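Local coordinates for ferric uptake regulation protein (PDB 2XIG), which represses iron-regulated genes as a homodimer, using ferrous iron as cofactor to bind their operators, at the interface of chains A and B and the interface of chains A and C. Residues are numbered along the deposited sequence; one frame, centred on the assembly and turned at random. Chains: chain A/B/C, Ferric uptake regulation protein.

Contact 1: the interface of chains A and B. Residues chain A 65, 69, 81, 87; chain B 16, 20.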
loop_
_atom_site.group_PDB
_atom_site.type_symbol
_atom_site.label_atom_id
_atom_site.label_comp_id
_atom_site.label_asym_id
_atom_site.label_seq_id
_atom_site.Cartn_x
_atom_site.Cartn_y
_atom_site.Cartn_z
ATOM N N TYR A 65 19.294 0.556 17.057
ATOM C CA TYR A 65 19.026 1.395 15.895
ATOM C C TYR A 65 20.076 2.478 15.741
ATOM O O TYR A 65 20.505 2.774 14.625
ATOM C CB TYR A 65 17.648 2.046 15.979
ATOM C CG TYR A 65 16.544 1.265 15.304
ATOM C CD1 TYR A 65 16.112 1.597 14.024
ATOM C CD2 TYR A 65 15.923 0.209 15.951
ATOM C CE1 TYR A 65 15.089 0.891 13.406
ATOM C CE2 TYR A 65 14.898 -0.507 15.340
ATOM C CZ TYR A 65 14.491 -0.159 14.070
ATOM O OH TYR A 65 13.475 -0.868 13.467
ATOM N N ASN A 69 22.464 2.752 12.477
ATOM C CA ASN A 69 22.504 3.952 11.656
ATOM C C ASN A 69 23.943 4.429 11.443
ATOM O O ASN A 69 24.323 4.810 10.333
ATOM C CB ASN A 69 21.636 5.054 12.269
ATOM C CG ASN A 69 20.149 4.744 12.166
ATOM O OD1 ASN A 69 19.703 4.116 11.207
ATOM N ND2 ASN A 69 19.380 5.176 13.160
ATOM N N GLU A 81 15.818 -2.742 2.176
ATOM C CA GLU A 81 14.521 -2.308 2.693
ATOM C C GLU A 81 13.405 -2.448 1.679
ATOM O O GLU A 81 13.459 -1.876 0.597
ATOM C CB GLU A 81 14.577 -0.863 3.199
ATOM C CG GLU A 81 15.027 0.159 2.173
ATOM C CD GLU A 81 14.903 1.583 2.690
ATOM O OE1 GLU A 81 13.948 1.855 3.450
ATOM O OE2 GLU A 81 15.758 2.425 2.336
ATOM N N ARG A 87 13.143 -3.249 7.082
ATOM C CA ARG A 87 14.578 -3.033 6.946
ATOM C C ARG A 87 15.359 -4.229 7.474
ATOM O O ARG A 87 15.137 -4.679 8.596
ATOM C CB ARG A 87 15.005 -1.755 7.675
ATOM C CG ARG A 87 14.576 -0.475 6.973
ATOM C CD ARG A 87 14.746 0.758 7.860
ATOM N NE ARG A 87 16.097 1.318 7.817
ATOM C CZ ARG A 87 16.521 2.184 6.898
ATOM N NH1 ARG A 87 17.765 2.645 6.942
ATOM N NH2 ARG A 87 15.706 2.587 5.933
ATOM N N MET B 16 12.325 6.040 12.180
ATOM C CA MET B 16 13.026 5.811 10.918
ATOM C C MET B 16 12.202 6.330 9.748
ATOM O O MET B 16 12.740 6.885 8.790
ATOM C CB MET B 16 13.303 4.321 10.714
ATOM C CG MET B 16 14.369 3.765 11.625
ATOM S SD MET B 16 16.001 4.399 11.199
ATOM C CE MET B 16 16.002 4.160 9.426
ATOM N N LYS B 20 12.926 9.202 6.766
ATOM C CA LYS B 20 12.783 8.808 5.366
ATOM C C LYS B 20 11.754 9.653 4.605
ATOM O O LYS B 20 12.023 10.115 3.495
ATOM C CB LYS B 20 12.436 7.322 5.272
ATOM C CG LYS B 20 11.987 6.863 3.899
ATOM C CD LYS B 20 11.598 5.397 3.936
ATOM C CE LYS B 20 10.490 5.095 2.940
ATOM N NZ LYS B 20 9.756 3.848 3.300
#
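B:Met16, from helix 7-20 of one Fur-family repressor, reaches into the winged-helix DNA-binding region of another copy, meeting A:Tyr65 and A:Asn69 of the recognition helix, 61-73, and A:Arg87 of the wing strand 86-91. The methionine gives up 90 Å² of surface, and its unbranched, pliable chain suits a site with both ring and polar neighbours. Its CB carries the chain off the helix, and B:Met16 CG then meets the A:Tyr65 ring at CE1, 3.5 Å away, the two side chains crossing obliquely. The thioether follows, passing A:Asn69 in the opposite direction; B:Met16 SD lies 3.7 Å from the amide oxygen OD1 of A:Asn69, a contact of a polarisable sulfur with a polar group. Bends at chi2 (-70°) and chi3 (-47°) then turn the methyl CE away from the tyrosine and over one face of the A:Arg87 guanidinium. There B:Met16 CE stands 3.1 Å above the plane, displaced toward the rim, 3.3 Å from both NE and CZ of A:Arg87. A methyl fits here because a guanidinium face is flat and offers no N-H. A:Arg87 meets it at about a right angle, its own chain bent at chi3 (85°). A salt bridge within chain A, from A:Arg87 NH2 to the A:Glu81 carboxylate oxygen OE1 at 3.1 Å, helps to fix that plane and is likely to offset the arginine's charge. Farther along the same helix, B:Lys20 is poorly ordered; B:Lys20 NZ, modelled 4.6 Å from A:Glu81 OE1, could add a loose electrostatic attraction. The pairing departs from an exact two-fold and may be a crystal contact.

Contact 2: the interface of chains A and C. Residues chain A 103, 139-141, 146; chain C 130, 132.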
loop_
_atom_site.group_PDB
_atom_site.type_symbol
_atom_site.label_atom_id
_atom_site.label_comp_id
_atom_site.label_asym_id
_atom_site.label_seq_id
_atom_site.Cartn_x
_atom_site.Cartn_y
_atom_site.Cartn_z
ATOM N N LEU A 103 7.131 -11.528 -2.317
ATOM C CA LEU A 103 6.089 -10.625 -1.852
ATOM C C LEU A 103 5.165 -11.263 -0.821
ATOM O O LEU A 103 4.514 -10.559 -0.052
ATOM C CB LEU A 103 5.270 -10.128 -3.038
ATOM C CG LEU A 103 5.961 -9.054 -3.874
ATOM C CD1 LEU A 103 5.375 -8.999 -5.270
ATOM C CD2 LEU A 103 5.849 -7.701 -3.178
ATOM N N PHE A 139 10.876 -8.341 -7.181
ATOM C CA PHE A 139 9.843 -8.828 -6.276
ATOM C C PHE A 139 9.080 -9.939 -6.976
ATOM O O PHE A 139 8.683 -9.791 -8.127
ATOM C CB PHE A 139 8.914 -7.688 -5.864
ATOM C CG PHE A 139 9.612 -6.579 -5.119
ATOM C CD1 PHE A 139 9.776 -6.646 -3.747
ATOM C CD2 PHE A 139 10.099 -5.464 -5.795
ATOM C CE1 PHE A 139 10.425 -5.620 -3.057
ATOM C CE2 PHE A 139 10.743 -4.436 -5.115
ATOM C CZ PHE A 139 10.905 -4.510 -3.746
ATOM N N VAL A 140 8.907 -11.061 -6.286
ATOM C CA VAL A 140 8.437 -12.284 -6.924
ATOM C C VAL A 140 7.436 -13.046 -6.074
ATOM O O VAL A 140 7.198 -12.703 -4.920
ATOM C CB VAL A 140 9.619 -13.261 -7.183
ATOM C CG1 VAL A 140 10.736 -12.577 -7.966
ATOM C CG2 VAL A 140 10.155 -13.820 -5.871
ATOM N N TRP A 141 6.850 -14.079 -6.668
ATOM C CA TRP A 141 6.242 -15.158 -5.907
ATOM C C TRP A 141 7.219 -16.319 -5.988
ATOM O O TRP A 141 7.491 -16.831 -7.076
ATOM C CB TRP A 141 4.898 -15.583 -6.499
ATOM C CG TRP A 141 3.862 -14.510 -6.547
ATOM C CD1 TRP A 141 3.869 -13.326 -5.868
ATOM C CD2 TRP A 141 2.638 -14.540 -7.289
ATOM N NE1 TRP A 141 2.736 -12.606 -6.164
ATOM C CE2 TRP A 141 1.963 -13.331 -7.032
ATOM C CE3 TRP A 141 2.055 -15.468 -8.156
ATOM C CZ2 TRP A 141 0.734 -13.028 -7.607
ATOM C CZ3 TRP A 141 0.839 -15.168 -8.726
ATOM C CH2 TRP A 141 0.188 -13.957 -8.450
ATOM N N GLN A 146 4.161 -20.568 -4.407
ATOM C CA GLN A 146 3.327 -20.902 -5.551
ATOM C C GLN A 146 2.810 -22.334 -5.484
ATOM O O GLN A 146 1.815 -22.672 -6.126
ATOM C CB GLN A 146 4.103 -20.692 -6.849
ATOM C CG GLN A 146 4.340 -19.232 -7.173
ATOM C CD GLN A 146 4.814 -19.020 -8.591
ATOM O OE1 GLN A 146 6.005 -19.139 -8.884
ATOM N NE2 GLN A 146 3.883 -18.692 -9.483
ATOM N N LYS C 130 8.250 -16.350 -9.867
ATOM C CA LYS C 130 7.478 -15.591 -10.839
ATOM C C LYS C 130 7.748 -14.113 -10.610
ATOM O O LYS C 130 7.525 -13.602 -9.511
ATOM C CB LYS C 130 5.980 -15.891 -10.689
ATOM C CG LYS C 130 5.068 -15.091 -11.623
ATOM C CD LYS C 130 3.600 -15.283 -11.249
ATOM C CE LYS C 130 2.683 -14.298 -11.969
ATOM N NZ LYS C 130 2.144 -14.818 -13.259
ATOM N N ILE C 132 7.083 -10.443 -10.413
ATOM C CA ILE C 132 5.928 -9.564 -10.284
ATOM C C ILE C 132 6.260 -8.108 -10.616
ATOM O O ILE C 132 5.559 -7.455 -11.386
ATOM C CB ILE C 132 5.333 -9.634 -8.858
ATOM C CG1 ILE C 132 4.902 -11.067 -8.522
ATOM C CG2 ILE C 132 4.164 -8.686 -8.714
ATOM C CD1 ILE C 132 3.799 -11.609 -9.439
#
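Strand 130-141 of chain A runs antiparallel to the start of the same strand in chain C, with A:Trp141 paired to C:Lys130 through both backbone amides. C:Lys130 N donates to A:Trp141 O at 2.9 Å, and A:Trp141 N returns a bond to C:Lys130 O at 3.0 Å. Farther in, C:Ile132 N donates to A:Phe139 O at 2.9 Å.

The side chains gather about the indole of A:Trp141, whose broad surface suits a place where two subunits must be joined by apolar packing. C:Ile132 lies slantwise across it and sets its methyl CD1 over one face, 3.6 Å from the centroid of the five-membered ring, in a CH-pi contact. With CG1 anti to the carbonyl carbon (chi1 -59°), the branched isoleucine sends this arm to the indole. CB and CG2 of C:Ile132 meet A:Leu103 instead, whose CD1 is 3.6 Å from C:Ile132 CB, so beta-branching serves two partners at once. C:Lys130 lies alongside the tryptophan and points the same way. CG anti to the backbone N (chi1 177°) begins a long extended run that brings C:Lys130 CD over the same face as the isoleucine methyl, at the benzo rim, 3.5 Å from A:Trp141 CE3, before chi4 (92°) turns the terminal amine NZ aside. A:Gln146 crosses the root of this lysine, its amide NE2 3.7 Å from C:Lys130 CB; the same NE2 sits in plane at the indole edge within chain A.

A:Leu103 and A:Trp141 neighbour the zinc-binding cysteines A:Cys102 and A:Cys142, so this structural metal site probably steadies the surface. Repeated by the two-fold axis, the patch helps to join the dimerization regions into the Fur homodimer.

Contact 1 and contact 2 involve different regions of chain A, and the centres of their C-alpha atoms are about 24 Å apart. They share no residue or secondary-structure element: contact 1 uses the DNA-binding region, through helix 61-73 and the wing strands, whereas contact 2 uses the dimerization region. Chain A can therefore touch B and C at once. Contact 2, two-fold symmetric and built on strand pairing, fits the homodimer expected of Fur. Contact 1 brings a further copy against a surface related to operator recognition, and may reflect either the packing of the deposited four-chain assembly or a higher association.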